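Side-chain contacts in hypothetical multiheme protein (Ignicoccus hospitalis KIN4/I, PDB 4QO5), which is of uncharacterised function but, as a membrane-associated octaheme cytochrome c, binds eight hemes and probably transfers electrons between them: residues A[24-29]-A[186-191]; A[315-320]-A[472-477]; A[428-433]-A[478-483]. One frame throughout, in Å; residues are numbered along the deposited sequence.

Contact 1 (A[24-29]-A[186-191]); sequences LSCHIS and HGIPVT. With HEC (heme c), chain B.
The closest backbone approach between helix segment 24-29 and residues 186-191, a turn at H186 and G187 followed by the start of strand 188-196, is at S29 and H186, whose CA atoms lie 9.2 Å apart. A gap this wide is bridged by side-chain ends and, above all, by the heme lodged between the two segments. C26 reaches toward I188 through its sulfur: with SG anti to the backbone N (chi1 -168°), SG comes 4.3 Å from I188 CD1, a loose apolar contact whose isoleucine is poorly ordered. The same sulfur carries the thioether to CAC, the carbon of the former vinyl group, although the modelled separation of SG and CAC, 2.9 Å, is stretched. H27 follows directly and binds the iron through NE2 at 2.2 Å, as the histidine of a CxxCH motif does. H96 supplies the other axial ligand, and T31 hydrogen-bonds ND1 of H27. On the strand side V190 rests CG2 against the heme methyl CMD at 3.7 Å, while CG1 faces the neighbouring pyrrole carbon C3D. Within the helix, the carbonyl O of C26 is gripped twice by S29, through its N and through OG at 3.1 Å. S29 O in turn accepts a hydrogen bond from N294 of the second subunit. Helix and strand thus hold together mainly through the porphyrin, fixed on the helix side by covalent and coordinate bonds and on the strand side by apolar packing.

Contact 2 (A[315-320]-A[472-477]); sequences RLFGLI and SWLFYS. With HEC (heme c), chain E.
F317 lies alongside L474, both side chains pointing the same way, and its ring lies between L474 of helix 464-485 and a heme. Its CB starts beside a propionate, 3.6 Å from CGD. A chi1 of -167° sets the ring opposite the backbone N and carries it over the porphyrin, where CD2 meets the propionate carbon CBD and CD1 meets CAA of the other propionate. Farther out, CE1 comes to 3.3 Å from the pyrrole carbon C2A. At the tip CZ has two neighbours, heme C1A and, at 3.5 Å, CD1 of L474. The CHA bridge lies over one face of the phenyl ring, offset toward that ring's rim, on the side where a water is bound to the iron; that water is 3.7 Å from CZ. R315 serves the same heme from its edge. NE and NH2 both bond O2D, NH2 at 2.8 Å, while NH1 bonds O2A at 2.9 Å and NH2 adds a longer bond to O2A, so one guanidinium bridges both propionates, which probably offsets their negative charge. The loop then leaves the heme and lies against the helix, which widens to a pi-type turn at 472-477: S477 N and OG reach S472 O from opposite faces of its plane. Here I320, preceded by a cis peptide bond, crosses W473 at about a right angle. I320 CG2 sits over the centre of the indole, 3.6 Å from CE2, and CB makes a CH-pi contact 3.8 Å from the five-membered ring centroid, 7° off the normal. The carbonyl O of G318 approaches CE3 of the same indole obliquely, and W469 packs edge-to-face with W473 from within the helix.

Contact 3 (A[428-433]-A[478-483]); sequences EETNKA and NSIRYG. With HEC (heme c), chain H.
The hydroxyl OG1 of T430 is held by R481 from across the interface and by Q426 from its own helix. R481 NH1 donates to OG1 at 2.9 Å, but the bond is bent, with an N-H...O angle of 131°, and OG1 stands well out of the guanidinium plane. Q426 O takes a hydrogen bond from the same hydroxyl, the usual tie of a helical threonine to the preceding turn. The two helix segments run antiparallel, at 179°, with axes 9.8 Å apart, as neighbours in a helical bundle do. The methyl branch of T430 faces I480: the two side chains run past each other in opposite directions, T430 CG2 lying 3.5 Å from I480 CG2 and 3.7 Å from I480 CB. W498 and L501 of helix 498-520 also pack on I480, making this a junction of three helices. R481 starts out toward the other helix, and a bend at chi3 (-74°) turns its guanidinium back toward N478. There NH2 donates to OD1 of N478 at 2.8 Å, nearly in the guanidinium plane, and NE bonds the carbonyl O of L316. N431 brings OD1 within 3.3 Å of NH1, yet the angle is too poor for a hydrogen bond; that oxygen is instead engaged by A322 N. Y482 turns to the heme, its OH 3.4 Å from the ring methyl CMA and heme C2A over one face of its ring, toward the rim, while OH bonds a propionate of a different heme. The acceptors named here, on T430, N478 and L316, are neutral, which is consistent with dipoles contributing to the stabilisation of the buried guanidinium, and its three donor nitrogens join two helices to the heme-binding loop.

In the fold
From the N terminus, contact 1 closes first, tying helix 18-30 to strand 188-196 around a loop of 156 residues that is part helix and part hairpin strand. It is complete before the other two begin and lies on the opposite side of the chain's centre, its centre about 49 Å and about 54 Å from those of contacts 2 and 3. Contact 2 opens at 315-320; contact 3 opens inside its loop, at 428-433. Contact 2 closes at 472-477 and contact 3 just after, at 478-483, so the two cross. Helix 464-485 serves both, joining the heme-binding loop to helix 413-447. Their centres are only about 7 Å apart.

Contact 1 (A[24-29]-A[186-191])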
# COMPACT_ATOMS: atom_id res chain seq x y z
N LEU A 24 -17.98 22.46 28.13
CA LEU A 24 -16.98 21.48 28.58
C LEU A 24 -17.48 20.66 29.74
O LEU A 24 -17.18 19.47 29.84
CB LEU A 24 -15.70 22.17 29.01
CG LEU A 24 -14.91 22.82 27.88
CD1 LEU A 24 -13.75 23.62 28.46
CD2 LEU A 24 -14.41 21.75 26.90
N SER A 25 -18.20 21.30 30.65
CA SER A 25 -18.61 20.62 31.87
C SER A 25 -19.51 19.44 31.53
O SER A 25 -19.56 18.45 32.27
CB SER A 25 -19.29 21.57 32.85
OG SER A 25 -20.55 22.00 32.36
N CYS A 26 -20.20 19.53 30.40
CA CYS A 26 -21.02 18.42 29.98
C CYS A 26 -20.34 17.50 28.97
O CYS A 26 -20.40 16.27 29.10
CB CYS A 26 -22.34 18.89 29.40
SG CYS A 26 -23.42 17.49 29.23
N HIS A 27 -19.70 18.10 27.97
CA HIS A 27 -19.11 17.33 26.89
C HIS A 27 -17.93 16.48 27.32
O HIS A 27 -17.58 15.51 26.65
CB HIS A 27 -18.77 18.23 25.70
CG HIS A 27 -19.89 18.32 24.73
ND1 HIS A 27 -20.08 17.40 23.72
CD2 HIS A 27 -20.95 19.17 24.67
CE1 HIS A 27 -21.17 17.69 23.05
NE2 HIS A 27 -21.72 18.76 23.60
N ILE A 28 -17.33 16.82 28.46
CA ILE A 28 -16.22 16.01 28.97
C ILE A 28 -16.71 14.59 29.30
O ILE A 28 -15.97 13.62 29.18
CB ILE A 28 -15.55 16.69 30.18
CG1 ILE A 28 -14.18 16.07 30.47
CG2 ILE A 28 -16.45 16.66 31.41
CD1 ILE A 28 -13.41 16.83 31.54
N SER A 29 -17.98 14.47 29.68
CA SER A 29 -18.52 13.15 29.97
C SER A 29 -19.29 12.53 28.79
O SER A 29 -19.30 11.32 28.63
CB SER A 29 -19.38 13.16 31.24
OG SER A 29 -20.59 13.86 31.04
N HIS A 186 -27.38 9.74 27.03
CA HIS A 186 -26.89 9.68 28.40
C HIS A 186 -27.96 10.15 29.40
O HIS A 186 -27.64 10.73 30.44
CB HIS A 186 -25.62 10.52 28.56
CG HIS A 186 -24.55 10.21 27.56
ND1 HIS A 186 -24.56 10.71 26.28
CD2 HIS A 186 -23.42 9.46 27.66
CE1 HIS A 186 -23.49 10.28 25.63
NE2 HIS A 186 -22.79 9.52 26.44
N GLY A 187 -29.22 9.90 29.07
CA GLY A 187 -30.32 10.26 29.95
C GLY A 187 -30.91 11.63 29.65
O GLY A 187 -31.96 11.98 30.18
N ILE A 188 -30.23 12.40 28.81
CA ILE A 188 -30.65 13.76 28.49
C ILE A 188 -31.44 13.79 27.18
O ILE A 188 -31.03 13.18 26.19
CB ILE A 188 -29.43 14.69 28.30
CG1 ILE A 188 -28.32 14.34 29.30
CG2 ILE A 188 -29.85 16.15 28.42
CD1 ILE A 188 -27.01 15.06 29.01
N PRO A 189 -32.58 14.51 27.17
CA PRO A 189 -33.25 14.78 25.89
C PRO A 189 -32.47 15.83 25.10
O PRO A 189 -32.16 16.90 25.64
CB PRO A 189 -34.61 15.34 26.33
CG PRO A 189 -34.78 14.92 27.76
CD PRO A 189 -33.39 14.90 28.33
N VAL A 190 -32.13 15.52 23.86
CA VAL A 190 -31.35 16.43 23.02
C VAL A 190 -31.88 16.41 21.59
O VAL A 190 -32.08 15.35 21.01
CB VAL A 190 -29.87 16.01 22.96
CG1 VAL A 190 -29.03 17.04 22.19
CG2 VAL A 190 -29.32 15.82 24.36
N THR A 191 -32.10 17.59 21.03
CA THR A 191 -32.46 17.69 19.62
C THR A 191 -31.22 17.87 18.75
O THR A 191 -30.37 18.72 19.03
CB THR A 191 -33.42 18.87 19.38
OG1 THR A 191 -34.59 18.70 20.18
CG2 THR A 191 -33.81 18.95 17.92
FE HEC B . -23.58 19.80 23.22
CHA HEC B . -24.53 17.53 20.84
CHB HEC B . -21.69 21.46 20.97
CHC HEC B . -23.39 22.41 25.37
CHD HEC B . -24.75 17.81 25.71
NA HEC B . -23.16 19.51 21.26
C1A HEC B . -23.78 18.62 20.42
C2A HEC B . -23.45 18.99 19.06
C3A HEC B . -22.68 20.07 19.09
C4A HEC B . -22.46 20.42 20.48
CMA HEC B . -22.07 20.83 17.89
CAA HEC B . -23.96 18.26 17.80
CBA HEC B . -25.42 18.67 17.65
CGA HEC B . -26.02 18.21 16.34
O1A HEC B . -25.41 17.38 15.61
O2A HEC B . -27.13 18.71 16.01
NB HEC B . -22.64 21.55 23.19
C1B HEC B . -22.00 22.12 22.11
C2B HEC B . -21.75 23.50 22.39
C3B HEC B . -22.29 23.75 23.60
C4B HEC B . -22.81 22.53 24.13
CMB HEC B . -21.06 24.44 21.36
CAB HEC B . -22.43 25.02 24.45
CBB HEC B . -22.56 26.33 23.63
NC HEC B . -23.94 20.05 25.19
C1C HEC B . -23.92 21.24 25.87
C2C HEC B . -24.31 21.01 27.25
C3C HEC B . -24.92 19.81 27.27
C4C HEC B . -24.55 19.13 26.03
CMC HEC B . -24.63 22.23 28.13
CAC HEC B . -25.67 19.09 28.43
CBC HEC B . -26.59 19.89 29.38
ND HEC B . -24.49 17.96 23.26
C1D HEC B . -24.84 17.30 24.44
C2D HEC B . -25.32 15.98 24.11
C3D HEC B . -25.27 15.90 22.58
C4D HEC B . -24.74 17.17 22.14
CMD HEC B . -25.81 14.89 25.09
CAD HEC B . -25.66 14.70 21.70
CBD HEC B . -24.68 13.56 21.95
CGD HEC B . -25.03 12.36 21.11
O1D HEC B . -24.48 11.26 21.39
O2D HEC B . -25.86 12.49 20.17

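Contact 2 (A[315-320]-A[472-477])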
# COMPACT_ATOMS: atom_id res chain seq x y z
N ARG A 315 -0.95 21.06 -15.41
CA ARG A 315 -1.87 20.09 -14.80
C ARG A 315 -1.51 18.68 -15.24
O ARG A 315 -1.64 18.35 -16.43
CB ARG A 315 -3.33 20.40 -15.18
CG ARG A 315 -4.36 19.54 -14.42
CD ARG A 315 -4.86 20.27 -13.19
NE ARG A 315 -5.66 19.46 -12.28
CZ ARG A 315 -6.99 19.50 -12.21
NH1 ARG A 315 -7.70 20.29 -13.01
NH2 ARG A 315 -7.62 18.74 -11.32
N LEU A 316 -1.05 17.86 -14.30
CA LEU A 316 -0.61 16.49 -14.60
C LEU A 316 -1.79 15.53 -14.71
O LEU A 316 -1.64 14.44 -15.27
CB LEU A 316 0.35 15.98 -13.52
CG LEU A 316 1.64 16.75 -13.28
CD1 LEU A 316 2.54 15.97 -12.32
CD2 LEU A 316 2.37 17.06 -14.59
N PHE A 317 -2.94 15.92 -14.15
CA PHE A 317 -4.17 15.14 -14.26
C PHE A 317 -4.76 15.39 -15.64
O PHE A 317 -5.25 16.49 -15.94
CB PHE A 317 -5.14 15.61 -13.17
CG PHE A 317 -6.33 14.72 -12.96
CD1 PHE A 317 -7.57 15.06 -13.49
CD2 PHE A 317 -6.24 13.58 -12.17
CE1 PHE A 317 -8.68 14.27 -13.28
CE2 PHE A 317 -7.35 12.78 -11.96
CZ PHE A 317 -8.58 13.13 -12.51
N GLY A 318 -4.74 14.37 -16.49
CA GLY A 318 -5.11 14.54 -17.89
C GLY A 318 -6.60 14.74 -18.10
O GLY A 318 -7.44 13.97 -17.60
N LEU A 319 -6.95 15.79 -18.85
CA LEU A 319 -8.36 16.03 -19.16
C LEU A 319 -8.59 16.36 -20.64
O LEU A 319 -9.06 17.46 -20.95
CB LEU A 319 -8.90 17.15 -18.28
CG LEU A 319 -8.87 16.83 -16.78
CD1 LEU A 319 -9.10 18.09 -15.93
CD2 LEU A 319 -9.90 15.74 -16.43
N ILE A 320 -8.25 15.45 -21.55
CA ILE A 320 -7.70 14.12 -21.24
C ILE A 320 -6.16 14.15 -21.30
O ILE A 320 -5.50 13.19 -20.89
CB ILE A 320 -8.22 13.07 -22.22
CG1 ILE A 320 -7.74 13.41 -23.64
CG2 ILE A 320 -9.75 12.96 -22.13
CD1 ILE A 320 -8.11 12.39 -24.69
N SER A 472 -6.26 4.77 -19.72
CA SER A 472 -5.02 5.15 -20.39
C SER A 472 -4.59 6.55 -19.93
O SER A 472 -3.41 6.78 -19.67
CB SER A 472 -5.15 5.07 -21.91
OG SER A 472 -5.95 6.12 -22.44
N TRP A 473 -5.55 7.47 -19.80
CA TRP A 473 -5.23 8.78 -19.24
C TRP A 473 -5.44 8.89 -17.73
O TRP A 473 -4.52 9.29 -17.01
CB TRP A 473 -5.91 9.94 -19.99
CG TRP A 473 -7.35 9.74 -20.37
CD1 TRP A 473 -7.83 9.12 -21.50
CD2 TRP A 473 -8.51 10.22 -19.66
NE1 TRP A 473 -9.21 9.16 -21.51
CE2 TRP A 473 -9.64 9.83 -20.40
CE3 TRP A 473 -8.69 10.93 -18.47
CZ2 TRP A 473 -10.95 10.13 -19.98
CZ3 TRP A 473 -9.99 11.22 -18.05
CH2 TRP A 473 -11.10 10.82 -18.81
N LEU A 474 -6.64 8.52 -17.25
CA LEU A 474 -6.98 8.69 -15.85
C LEU A 474 -6.09 7.92 -14.88
O LEU A 474 -5.85 8.37 -13.75
CB LEU A 474 -8.45 8.30 -15.60
CG LEU A 474 -9.03 8.52 -14.21
CD1 LEU A 474 -9.11 10.00 -13.91
CD2 LEU A 474 -10.41 7.87 -14.11
N PHE A 475 -5.62 6.75 -15.28
CA PHE A 475 -4.75 5.96 -14.40
C PHE A 475 -3.29 6.04 -14.84
O PHE A 475 -2.43 6.48 -14.08
CB PHE A 475 -5.15 4.48 -14.36
CG PHE A 475 -6.51 4.20 -13.75
CD1 PHE A 475 -7.27 5.21 -13.19
CD2 PHE A 475 -7.00 2.90 -13.74
CE1 PHE A 475 -8.52 4.93 -12.64
CE2 PHE A 475 -8.24 2.61 -13.18
CZ PHE A 475 -8.99 3.63 -12.64
N TYR A 476 -3.02 5.61 -16.05
CA TYR A 476 -1.63 5.29 -16.43
C TYR A 476 -0.81 6.53 -16.79
O TYR A 476 0.28 6.73 -16.26
CB TYR A 476 -1.60 4.23 -17.55
CG TYR A 476 -2.44 3.02 -17.18
CD1 TYR A 476 -2.44 2.52 -15.88
CD2 TYR A 476 -3.25 2.40 -18.12
CE1 TYR A 476 -3.22 1.43 -15.53
CE2 TYR A 476 -4.05 1.31 -17.77
CZ TYR A 476 -4.02 0.83 -16.49
OH TYR A 476 -4.80 -0.26 -16.15
N SER A 477 -1.36 7.39 -17.65
CA SER A 477 -0.63 8.61 -18.02
C SER A 477 -0.47 9.47 -16.78
O SER A 477 0.60 10.01 -16.54
CB SER A 477 -1.34 9.40 -19.13
OG SER A 477 -1.38 8.66 -20.34
FE HEC E . -11.67 12.81 -8.59
CHA HEC E . -9.82 15.48 -9.84
CHB HEC E . -13.43 12.76 -11.53
CHC HEC E . -13.41 10.04 -7.52
CHD HEC E . -9.56 12.52 -5.95
NA HEC E . -11.58 13.88 -10.35
C1A HEC E . -10.84 15.01 -10.63
C2A HEC E . -11.32 15.59 -11.86
C3A HEC E . -12.31 14.81 -12.31
C4A HEC E . -12.48 13.73 -11.38
CMA HEC E . -13.16 14.95 -13.59
CAA HEC E . -10.81 16.88 -12.54
CBA HEC E . -11.84 17.95 -12.16
CGA HEC E . -11.45 19.33 -12.63
O1A HEC E . -12.15 19.88 -13.53
O2A HEC E . -10.46 19.89 -12.12
NB HEC E . -13.12 11.68 -9.36
C1B HEC E . -13.70 11.78 -10.60
C2B HEC E . -14.72 10.78 -10.75
C3B HEC E . -14.65 9.99 -9.67
C4B HEC E . -13.70 10.58 -8.75
CMB HEC E . -15.52 10.57 -12.06
CAB HEC E . -15.39 8.70 -9.27
CBB HEC E . -16.04 7.81 -10.36
NC HEC E . -11.52 11.49 -7.10
C1C HEC E . -12.38 10.47 -6.74
C2C HEC E . -12.10 10.10 -5.36
C3C HEC E . -10.94 10.71 -5.09
C4C HEC E . -10.62 11.65 -6.09
CMC HEC E . -12.76 8.86 -4.71
CAC HEC E . -9.96 10.71 -3.92
CBC HEC E . -9.54 9.25 -3.57
ND HEC E . -9.97 13.84 -7.98
C1D HEC E . -9.24 13.52 -6.85
C2D HEC E . -8.08 14.36 -6.78
C3D HEC E . -8.14 15.27 -8.00
C4D HEC E . -9.35 14.88 -8.69
CMD HEC E . -7.00 14.34 -5.70
CAD HEC E . -7.12 16.35 -8.44
CBD HEC E . -5.93 15.61 -9.04
CGD HEC E . -4.97 16.56 -9.70
O1D HEC E . -3.81 16.15 -9.92
O2D HEC E . -5.35 17.72 -9.99
O HOH W 1 -10.02 11.22 -9.63

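Contact 3 (A[428-433]-A[478-483])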
# COMPACT_ATOMS: atom_id res chain seq x y z
N GLU A 428 4.97 15.11 -22.71
CA GLU A 428 4.91 14.95 -24.16
C GLU A 428 4.62 13.51 -24.56
O GLU A 428 3.77 13.25 -25.42
CB GLU A 428 6.24 15.38 -24.80
CG GLU A 428 6.34 14.96 -26.26
CD GLU A 428 7.77 14.81 -26.75
OE1 GLU A 428 8.54 15.79 -26.61
OE2 GLU A 428 8.12 13.72 -27.25
N GLU A 429 5.34 12.57 -23.97
CA GLU A 429 5.17 11.16 -24.33
C GLU A 429 3.83 10.58 -23.87
O GLU A 429 3.15 9.90 -24.64
CB GLU A 429 6.36 10.33 -23.84
CG GLU A 429 7.62 10.71 -24.62
CD GLU A 429 8.89 10.06 -24.11
OE1 GLU A 429 8.83 9.31 -23.10
OE2 GLU A 429 9.96 10.31 -24.72
N THR A 430 3.42 10.88 -22.65
CA THR A 430 2.13 10.37 -22.20
C THR A 430 0.98 10.97 -22.99
O THR A 430 -0.00 10.29 -23.29
CB THR A 430 1.88 10.57 -20.69
OG1 THR A 430 2.07 11.95 -20.36
CG2 THR A 430 2.85 9.70 -19.87
N ASN A 431 1.11 12.25 -23.36
CA ASN A 431 0.08 12.86 -24.17
C ASN A 431 -0.03 12.17 -25.53
O ASN A 431 -1.13 12.01 -26.05
CB ASN A 431 0.30 14.39 -24.31
CG ASN A 431 -0.24 15.18 -23.13
OD1 ASN A 431 -0.85 14.63 -22.21
ND2 ASN A 431 -0.05 16.50 -23.17
N LYS A 432 1.10 11.75 -26.11
CA LYS A 432 1.04 11.06 -27.40
C LYS A 432 0.41 9.67 -27.25
O LYS A 432 -0.32 9.21 -28.13
CB LYS A 432 2.44 10.93 -28.04
CG LYS A 432 3.02 12.23 -28.59
CD LYS A 432 2.26 12.69 -29.82
CE LYS A 432 2.98 13.84 -30.53
NZ LYS A 432 3.26 14.97 -29.60
N ALA A 433 0.70 9.00 -26.14
CA ALA A 433 0.10 7.68 -25.89
C ALA A 433 -1.41 7.81 -25.74
O ALA A 433 -2.17 6.98 -26.22
CB ALA A 433 0.71 7.03 -24.65
N ASN A 478 -1.53 9.57 -15.98
CA ASN A 478 -1.44 10.31 -14.73
C ASN A 478 -0.34 9.78 -13.81
O ASN A 478 0.44 10.55 -13.26
CB ASN A 478 -2.77 10.28 -13.98
CG ASN A 478 -3.79 11.24 -14.56
OD1 ASN A 478 -3.51 12.00 -15.50
ND2 ASN A 478 -5.00 11.20 -14.02
N SER A 479 -0.31 8.47 -13.63
CA SER A 479 0.69 7.88 -12.74
C SER A 479 2.10 8.15 -13.23
O SER A 479 3.01 8.44 -12.44
CB SER A 479 0.45 6.38 -12.57
OG SER A 479 -0.70 6.15 -11.78
N ILE A 480 2.29 8.06 -14.54
CA ILE A 480 3.62 8.29 -15.12
C ILE A 480 4.09 9.72 -14.86
O ILE A 480 5.24 9.96 -14.48
CB ILE A 480 3.63 7.99 -16.63
CG1 ILE A 480 3.47 6.49 -16.86
CG2 ILE A 480 4.94 8.48 -17.29
CD1 ILE A 480 3.05 6.12 -18.27
N ARG A 481 3.18 10.67 -15.07
CA ARG A 481 3.48 12.07 -14.85
C ARG A 481 3.71 12.35 -13.36
O ARG A 481 4.67 13.02 -13.00
CB ARG A 481 2.36 12.95 -15.41
CG ARG A 481 2.27 12.89 -16.93
CD ARG A 481 1.23 13.87 -17.47
NE ARG A 481 -0.14 13.44 -17.23
CZ ARG A 481 -0.96 12.99 -18.18
NH1 ARG A 481 -0.54 12.88 -19.43
NH2 ARG A 481 -2.20 12.64 -17.88
N TYR A 482 2.85 11.80 -12.50
CA TYR A 482 3.02 11.97 -11.06
C TYR A 482 4.37 11.42 -10.58
O TYR A 482 5.05 12.03 -9.75
CB TYR A 482 1.92 11.21 -10.30
CG TYR A 482 0.64 11.98 -10.04
CD1 TYR A 482 0.04 12.75 -11.02
CD2 TYR A 482 0.03 11.90 -8.80
CE1 TYR A 482 -1.16 13.43 -10.76
CE2 TYR A 482 -1.16 12.57 -8.54
CZ TYR A 482 -1.75 13.33 -9.51
OH TYR A 482 -2.93 13.99 -9.22
N GLY A 483 4.69 10.21 -11.05
CA GLY A 483 5.89 9.50 -10.62
C GLY A 483 7.14 10.24 -11.07
O GLY A 483 8.15 10.27 -10.36
FE HEC H . 3.45 16.93 -5.38
CHA HEC H . 2.49 17.61 -8.62
CHB HEC H . 0.19 16.34 -4.49
CHC HEC H . 4.51 15.56 -2.48
CHD HEC H . 6.45 18.34 -5.88
NA HEC H . 1.70 16.99 -6.36
C1A HEC H . 1.52 17.20 -7.72
C2A HEC H . 0.14 16.92 -8.04
C3A HEC H . -0.49 16.55 -6.92
C4A HEC H . 0.46 16.60 -5.83
CMA HEC H . -1.98 16.16 -6.75
CAA HEC H . -0.44 17.02 -9.47
CBA HEC H . -1.32 18.27 -9.58
CGA HEC H . -1.63 18.41 -11.04
O1A HEC H . -2.58 17.74 -11.53
O2A HEC H . -0.89 19.16 -11.73
NB HEC H . 2.51 16.19 -3.78
C1B HEC H . 1.17 15.91 -3.67
C2B HEC H . 0.99 14.97 -2.61
C3B HEC H . 2.22 14.74 -2.13
C4B HEC H . 3.18 15.52 -2.82
CMB HEC H . -0.43 14.43 -2.24
CAB HEC H . 2.81 13.83 -1.07
CBB HEC H . 2.09 12.48 -0.96
NC HEC H . 5.06 17.03 -4.31
C1C HEC H . 5.41 16.31 -3.18
C2C HEC H . 6.74 16.71 -2.75
C3C HEC H . 7.29 17.21 -3.88
C4C HEC H . 6.24 17.58 -4.76
CMC HEC H . 7.46 15.84 -1.70
CAC HEC H . 8.70 17.74 -4.23
CBC HEC H . 9.90 17.10 -3.53
ND HEC H . 4.32 17.84 -7.00
C1D HEC H . 5.63 18.32 -6.98
C2D HEC H . 5.96 18.83 -8.27
C3D HEC H . 4.75 18.58 -9.13
C4D HEC H . 3.76 17.97 -8.25
CMD HEC H . 7.32 19.45 -8.69
CAD HEC H . 4.53 18.96 -10.60
CBD HEC H . 4.04 20.42 -10.52
CGD HEC H . 3.18 20.74 -11.71
O1D HEC H . 2.60 19.79 -12.29
O2D HEC H . 3.06 21.93 -12.10